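Local coordinates for extracellular solute-binding protein family 1 (Arthrobacter chlorophenolicus, PDB 4R2F) that probably captures sugars outside the cell for an ABC-type importer and binds the glucose disaccharide laminaribiose, at residues Asn202-His207 with Asp260-Gln265; Phe194-Gly199 with Thr406-Lys411. All coordinates share one frame; numbering follows the deposited sequence.

Contact 1 of 2, residues Asn202-His207 with Asp260-Gln265. With BGC (beta-D-glucopyranose), chain B; BGC (beta-D-glucopyranose), chain C.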
loop_
_atom_site.group_PDB
_atom_site.type_symbol
_atom_site.label_atom_id
_atom_site.label_comp_id
_atom_site.label_asym_id
_atom_site.label_seq_id
_atom_site.Cartn_x
_atom_site.Cartn_y
_atom_site.Cartn_z
ATOM N N ASN A 202 -10.611 -0.192 -5.200
ATOM C CA ASN A 202 -9.609 -1.250 -5.123
ATOM C C ASN A 202 -8.349 -0.845 -5.895
ATOM O O ASN A 202 -8.344 -0.803 -7.123
ATOM C CB ASN A 202 -10.199 -2.544 -5.689
ATOM C CG ASN A 202 -9.374 -3.746 -5.349
ATOM O OD1 ASN A 202 -8.297 -3.620 -4.779
ATOM N ND2 ASN A 202 -9.872 -4.919 -5.691
ATOM N N ASN A 203 -7.280 -0.570 -5.152
ATOM C CA ASN A 203 -5.969 -0.177 -5.708
ATOM C C ASN A 203 -4.948 -1.313 -5.862
ATOM O O ASN A 203 -3.802 -1.110 -6.317
ATOM C CB ASN A 203 -5.368 0.922 -4.814
ATOM C CG ASN A 203 -6.223 2.159 -4.776
ATOM O OD1 ASN A 203 -6.633 2.637 -3.718
ATOM N ND2 ASN A 203 -6.514 2.671 -5.932
ATOM N N ILE A 204 -5.358 -2.528 -5.538
ATOM C CA ILE A 204 -4.427 -3.652 -5.573
ATOM C C ILE A 204 -3.940 -3.937 -7.002
ATOM O O ILE A 204 -2.758 -4.254 -7.211
ATOM C CB ILE A 204 -5.070 -4.885 -4.924
ATOM C CG1 ILE A 204 -5.258 -4.631 -3.416
ATOM C CG2 ILE A 204 -4.285 -6.160 -5.196
ATOM C CD1 ILE A 204 -3.973 -4.461 -2.607
ATOM N N GLY A 205 -4.836 -3.808 -7.976
ATOM C CA GLY A 205 -4.468 -3.943 -9.385
ATOM C C GLY A 205 -3.386 -2.966 -9.781
ATOM O O GLY A 205 -2.419 -3.348 -10.458
ATOM N N ASN A 206 -3.559 -1.707 -9.377
ATOM C CA ASN A 206 -2.540 -0.665 -9.590
ATOM C C ASN A 206 -1.210 -1.146 -9.049
ATOM O O ASN A 206 -0.168 -0.993 -9.682
ATOM C CB ASN A 206 -2.906 0.619 -8.850
ATOM C CG ASN A 206 -4.058 1.375 -9.473
ATOM O OD1 ASN A 206 -4.480 2.393 -8.938
ATOM N ND2 ASN A 206 -4.527 0.933 -10.624
ATOM N N HIS A 207 -1.248 -1.753 -7.866
ATOM C CA HIS A 207 -0.029 -2.079 -7.174
ATOM C C HIS A 207 0.661 -3.252 -7.828
ATOM O O HIS A 207 1.887 -3.317 -7.858
ATOM C CB HIS A 207 -0.309 -2.376 -5.713
ATOM C CG HIS A 207 -0.893 -1.217 -4.968
ATOM N ND1 HIS A 207 -1.396 -1.327 -3.691
ATOM C CD2 HIS A 207 -1.031 0.089 -5.317
ATOM C CE1 HIS A 207 -1.830 -0.145 -3.286
ATOM N NE2 HIS A 207 -1.614 0.731 -4.255
ATOM N N ASP A 260 -14.142 -5.878 -1.480
ATOM C CA ASP A 260 -15.029 -6.939 -1.007
ATOM C C ASP A 260 -15.056 -8.129 -1.935
ATOM O O ASP A 260 -15.067 -9.264 -1.473
ATOM C CB ASP A 260 -16.473 -6.405 -0.817
ATOM C CG ASP A 260 -16.628 -5.561 0.438
ATOM O OD1 ASP A 260 -15.732 -5.576 1.303
ATOM O OD2 ASP A 260 -17.652 -4.869 0.565
ATOM N N ASN A 261 -15.117 -7.878 -3.242
ATOM C CA ASN A 261 -15.128 -8.966 -4.217
ATOM C C ASN A 261 -13.874 -9.811 -4.100
ATOM O O ASN A 261 -13.933 -11.037 -4.127
ATOM C CB ASN A 261 -15.174 -8.451 -5.656
ATOM C CG ASN A 261 -16.471 -7.749 -6.018
ATOM O OD1 ASN A 261 -16.487 -6.930 -6.924
ATOM N ND2 ASN A 261 -17.545 -8.049 -5.316
ATOM N N LEU A 262 -12.740 -9.137 -4.002
ATOM C CA LEU A 262 -11.450 -9.796 -3.952
ATOM C C LEU A 262 -11.276 -10.575 -2.631
ATOM O O LEU A 262 -10.868 -11.738 -2.646
ATOM C CB LEU A 262 -10.327 -8.768 -4.170
ATOM C CG LEU A 262 -8.906 -9.333 -4.022
ATOM C CD1 LEU A 262 -8.656 -10.521 -4.947
ATOM C CD2 LEU A 262 -7.918 -8.220 -4.282
ATOM N N ASN A 263 -11.579 -9.931 -1.506
ATOM C CA ASN A 263 -11.562 -10.616 -0.221
ATOM C C ASN A 263 -12.447 -11.880 -0.236
ATOM O O ASN A 263 -12.023 -12.936 0.211
ATOM C CB ASN A 263 -12.001 -9.679 0.893
ATOM C CG ASN A 263 -10.961 -8.629 1.228
ATOM O OD1 ASN A 263 -9.809 -8.706 0.823
ATOM N ND2 ASN A 263 -11.368 -7.646 1.985
ATOM N N ALA A 264 -13.655 -11.778 -0.787
ATOM C CA ALA A 264 -14.535 -12.929 -0.900
ATOM C C ALA A 264 -13.920 -14.063 -1.706
ATOM O O ALA A 264 -14.120 -15.224 -1.359
ATOM C CB ALA A 264 -15.896 -12.535 -1.478
ATOM N N GLN A 265 -13.170 -13.756 -2.770
ATOM C CA GLN A 265 -12.512 -14.824 -3.536
ATOM C C GLN A 265 -11.504 -15.600 -2.664
ATOM O O GLN A 265 -11.372 -16.804 -2.790
ATOM C CB GLN A 265 -11.780 -14.297 -4.770
ATOM C CG GLN A 265 -12.667 -13.873 -5.926
ATOM C CD GLN A 265 -11.903 -13.810 -7.241
ATOM O OE1 GLN A 265 -10.743 -13.363 -7.310
ATOM N NE2 GLN A 265 -12.538 -14.293 -8.291
HETATM C C2 BGC B . -4.370 -1.047 1.310
HETATM C C3 BGC B . -4.373 0.249 0.485
HETATM C C4 BGC B . -5.343 0.091 -0.694
HETATM C C5 BGC B . -6.735 -0.371 -0.189
HETATM C C6 BGC B . -7.783 -0.481 -1.304
HETATM C C1 BGC B . -5.811 -1.443 1.679
HETATM O O1 BGC B . -5.837 -2.692 2.369
HETATM O O2 BGC B . -3.558 -0.865 2.483
HETATM O O3 BGC B . -3.004 0.546 0.101
HETATM O O4 BGC B . -5.530 1.296 -1.446
HETATM O O5 BGC B . -6.561 -1.603 0.457
HETATM O O6 BGC B . -7.296 -1.331 -2.344
HETATM C C2 BGC C . -1.268 2.162 0.276
HETATM C C3 BGC C . -1.060 3.675 0.193
HETATM C C4 BGC C . -1.434 4.173 -1.196
HETATM C C5 BGC C . -2.854 3.744 -1.541
HETATM C C6 BGC C . -3.232 4.116 -2.981
HETATM C C1 BGC C . -2.740 1.926 -0.013
HETATM O O2 BGC C . -0.913 1.665 1.561
HETATM O O3 BGC C . 0.297 4.009 0.482
HETATM O O4 BGC C . -1.406 5.595 -1.220
HETATM O O5 BGC C . -3.002 2.330 -1.366
HETATM O O6 BGC C . -2.411 3.438 -3.957
#

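Contact 2 of 2, residues Phe194-Gly199 with Thr406-Lys411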
loop_
_atom_site.group_PDB
_atom_site.type_symbol
_atom_site.label_atom_id
_atom_site.label_comp_id
_atom_site.label_asym_id
_atom_site.label_seq_id
_atom_site.Cartn_x
_atom_site.Cartn_y
_atom_site.Cartn_z
ATOM N N PHE A 194 -4.179 -16.142 -10.217
ATOM C CA PHE A 194 -3.555 -14.901 -9.806
ATOM C C PHE A 194 -4.647 -13.873 -9.542
ATOM O O PHE A 194 -5.079 -13.121 -10.446
ATOM C CB PHE A 194 -2.553 -14.430 -10.865
ATOM C CG PHE A 194 -1.473 -13.532 -10.337
ATOM C CD1 PHE A 194 -0.495 -14.024 -9.492
ATOM C CD2 PHE A 194 -1.400 -12.219 -10.729
ATOM C CE1 PHE A 194 0.509 -13.209 -9.016
ATOM C CE2 PHE A 194 -0.393 -11.404 -10.269
ATOM C CZ PHE A 194 0.558 -11.895 -9.401
ATOM N N ALA A 195 -5.079 -13.838 -8.287
ATOM C CA ALA A 195 -6.214 -13.049 -7.881
ATOM C C ALA A 195 -5.769 -11.623 -7.712
ATOM O O ALA A 195 -4.743 -11.346 -7.072
ATOM C CB ALA A 195 -6.795 -13.577 -6.581
ATOM N N THR A 196 -6.550 -10.730 -8.292
ATOM C CA THR A 196 -6.335 -9.297 -8.167
ATOM C C THR A 196 -7.679 -8.587 -8.400
ATOM O O THR A 196 -8.701 -9.239 -8.548
ATOM C CB THR A 196 -5.224 -8.808 -9.111
ATOM O OG1 THR A 196 -4.802 -7.507 -8.702
ATOM C CG2 THR A 196 -5.699 -8.753 -10.546
ATOM N N GLY A 197 -7.673 -7.263 -8.412
ATOM C CA GLY A 197 -8.870 -6.516 -8.651
ATOM C C GLY A 197 -8.578 -5.057 -8.860
ATOM O O GLY A 197 -7.696 -4.510 -8.209
ATOM N N SER A 198 -9.360 -4.428 -9.734
ATOM C CA SER A 198 -9.244 -2.991 -10.013
ATOM C C SER A 198 -10.568 -2.266 -10.030
ATOM O O SER A 198 -10.684 -1.172 -10.603
ATOM C CB SER A 198 -8.494 -2.751 -11.330
ATOM O OG SER A 198 -9.221 -3.243 -12.439
ATOM N N GLY A 199 -11.550 -2.831 -9.335
ATOM C CA GLY A 199 -12.855 -2.193 -9.234
ATOM C C GLY A 199 -12.789 -0.942 -8.407
ATOM O O GLY A 199 -11.727 -0.600 -7.884
ATOM N N THR A 406 -6.805 -1.239 -18.491
ATOM C CA THR A 406 -6.418 -1.633 -19.843
ATOM C C THR A 406 -5.678 -2.962 -19.880
ATOM O O THR A 406 -5.977 -3.835 -20.709
ATOM C CB THR A 406 -5.570 -0.506 -20.484
ATOM O OG1 THR A 406 -6.435 0.600 -20.789
ATOM C CG2 THR A 406 -4.861 -0.957 -21.729
ATOM N N VAL A 407 -4.713 -3.137 -18.985
ATOM C CA VAL A 407 -3.955 -4.380 -18.972
ATOM C C VAL A 407 -4.840 -5.555 -18.532
ATOM O O VAL A 407 -4.794 -6.646 -19.122
ATOM C CB VAL A 407 -2.717 -4.257 -18.066
ATOM C CG1 VAL A 407 -2.025 -5.594 -17.911
ATOM C CG2 VAL A 407 -1.750 -3.222 -18.627
ATOM N N LEU A 408 -5.642 -5.325 -17.499
ATOM C CA LEU A 408 -6.433 -6.401 -16.908
ATOM C C LEU A 408 -7.590 -6.857 -17.827
ATOM O O LEU A 408 -8.172 -7.917 -17.605
ATOM C CB LEU A 408 -6.950 -5.989 -15.522
ATOM C CG LEU A 408 -5.942 -5.946 -14.362
ATOM C CD1 LEU A 408 -6.643 -5.657 -13.057
ATOM C CD2 LEU A 408 -5.108 -7.222 -14.253
ATOM N N THR A 409 -7.905 -6.060 -18.855
ATOM C CA THR A 409 -8.846 -6.473 -19.925
ATOM C C THR A 409 -8.199 -6.847 -21.258
ATOM O O THR A 409 -8.909 -7.146 -22.228
ATOM C CB THR A 409 -9.886 -5.381 -20.220
ATOM O OG1 THR A 409 -9.227 -4.135 -20.479
ATOM C CG2 THR A 409 -10.843 -5.227 -19.063
ATOM N N GLY A 410 -6.865 -6.832 -21.312
ATOM C CA GLY A 410 -6.112 -7.061 -22.544
ATOM C C GLY A 410 -6.566 -6.208 -23.725
ATOM O O GLY A 410 -6.648 -6.674 -24.870
ATOM N N LYS A 411 -6.875 -4.952 -23.436
ATOM C CA LYS A 411 -7.491 -4.071 -24.413
ATOM C C LYS A 411 -6.514 -3.654 -25.509
ATOM O O LYS A 411 -6.930 -3.322 -26.606
ATOM C CB LYS A 411 -8.064 -2.845 -23.699
ATOM C CG LYS A 411 -9.130 -2.104 -24.464
ATOM C CD LYS A 411 -10.399 -2.927 -24.572
ATOM C CE LYS A 411 -11.563 -2.001 -24.777
ATOM N NZ LYS A 411 -12.596 -2.614 -25.619
#

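Contact 1 of 2, residues Asn202-His207 with Asp260-Gln265
L262 lays its CD2 methyl against the amide of N202 and the CG2 methyl of I204, and it is the one residue of 260-265 that meets these two. The setting is the sugar cleft of a periplasmic-binding-protein fold, where the N-terminal end of helix 204-215 faces the ligand and helix 259-267 packs behind it. L262 and N202 meet at about a right angle, with ND2 of N202 lying 4.1 Å from CD2 of L262. Beside it, CG2 of I204 stands 4.3 Å from the same CD2, a loose apolar touch in a buried place.

N202 works at both ends of its amide. With CG anti to the backbone N (chi1 -166°), OD1 is carried over the start of the helix and accepts from the backbone N of I204 at 3.2 Å, a capping bond; the donor sits 41° out of the carbonyl plane. ND2 is satisfied by the carbonyl oxygen of Y257, so the amide is held at both its ends, and L262 touches it at the ND2 end.

The same turn meets the sugar with polar groups. The backbone N of N203 gives a hydrogen bond to O6 of the chain B glucose, and OD1 of N203 lies 2.9 Å from O4 of that ring. One turn on, H207 is fixed through ND1 by R156, with the ring of F309 inclined against its own. Its other nitrogen is thereby directed at the chain C glucose, whose O5 comes within 3.3 Å of CE1. D154, N311, D395 and G101 add further bonds to the disaccharide. The bond from H207 is nearly straight: NE2 reaches O6 of the chain C glucose at 2.8 Å, with an angle of 172° at the hydrogen.

Contact 2 of 2, residues Phe194-Gly199 with Thr406-Lys411
L408 turns the fork of its isobutyl group to the loop 194-199, where two residues point back at it. CG2 of T196 faces that fork, 4.1 Å from each of the methyls CD1 and CD2 of L408, the two side chains reaching toward each other tip to tip. CD1 alone goes on to S198, lying 3.6 Å from its OG and also resting near its CB. OG of S198 thus packs against a methyl while being hydrogen-bonded to the carbonyl oxygen of V255. A chi1 of 65° sets OG of S198 between its backbone N and carbonyl carbon, on the side facing the leucine.

The residue that supplies the methyls lies in the last turn of helix 398-408, after which the chain leaves through a Schellman motif at G410. Here G410 takes a positive phi of 51°, with its N bonded to the carbonyl oxygen of V407 at 3.0 Å, while N of K411 returns to that of T406 at 3.1 Å.

Further out, Q405 from the same helix donates through NE2 to the carbonyl oxygen of S198, a polar tie beside the apolar one. The loop's backbone is also bonded to A254 through S198 and to Y257 through G199, and V407 packs on M209 of helix 204-215 and on V238 and L241 of helix 232-246.

Overall arrangement
From the N terminus, the chain first reaches the loop 194-199, which waits for its partner until helix 398-408, late in the chain: contact 2 therefore closes a loop of 206 residues. Only a few residues after that loop comes 202-207, and contact 1 closes a shorter loop of 52 residues when the chain arrives at helix 259-267. Contact 1 is thus nested inside contact 2. Their centres lie 10 Å apart, and they meet directly where N of G205 approaches the carbonyl oxygen of G197 at 3.0 Å, probably a hydrogen bond. Together they tie the sugar-facing start of helix 204-215 to helix 259-267 and the preceding loop to helix 398-408.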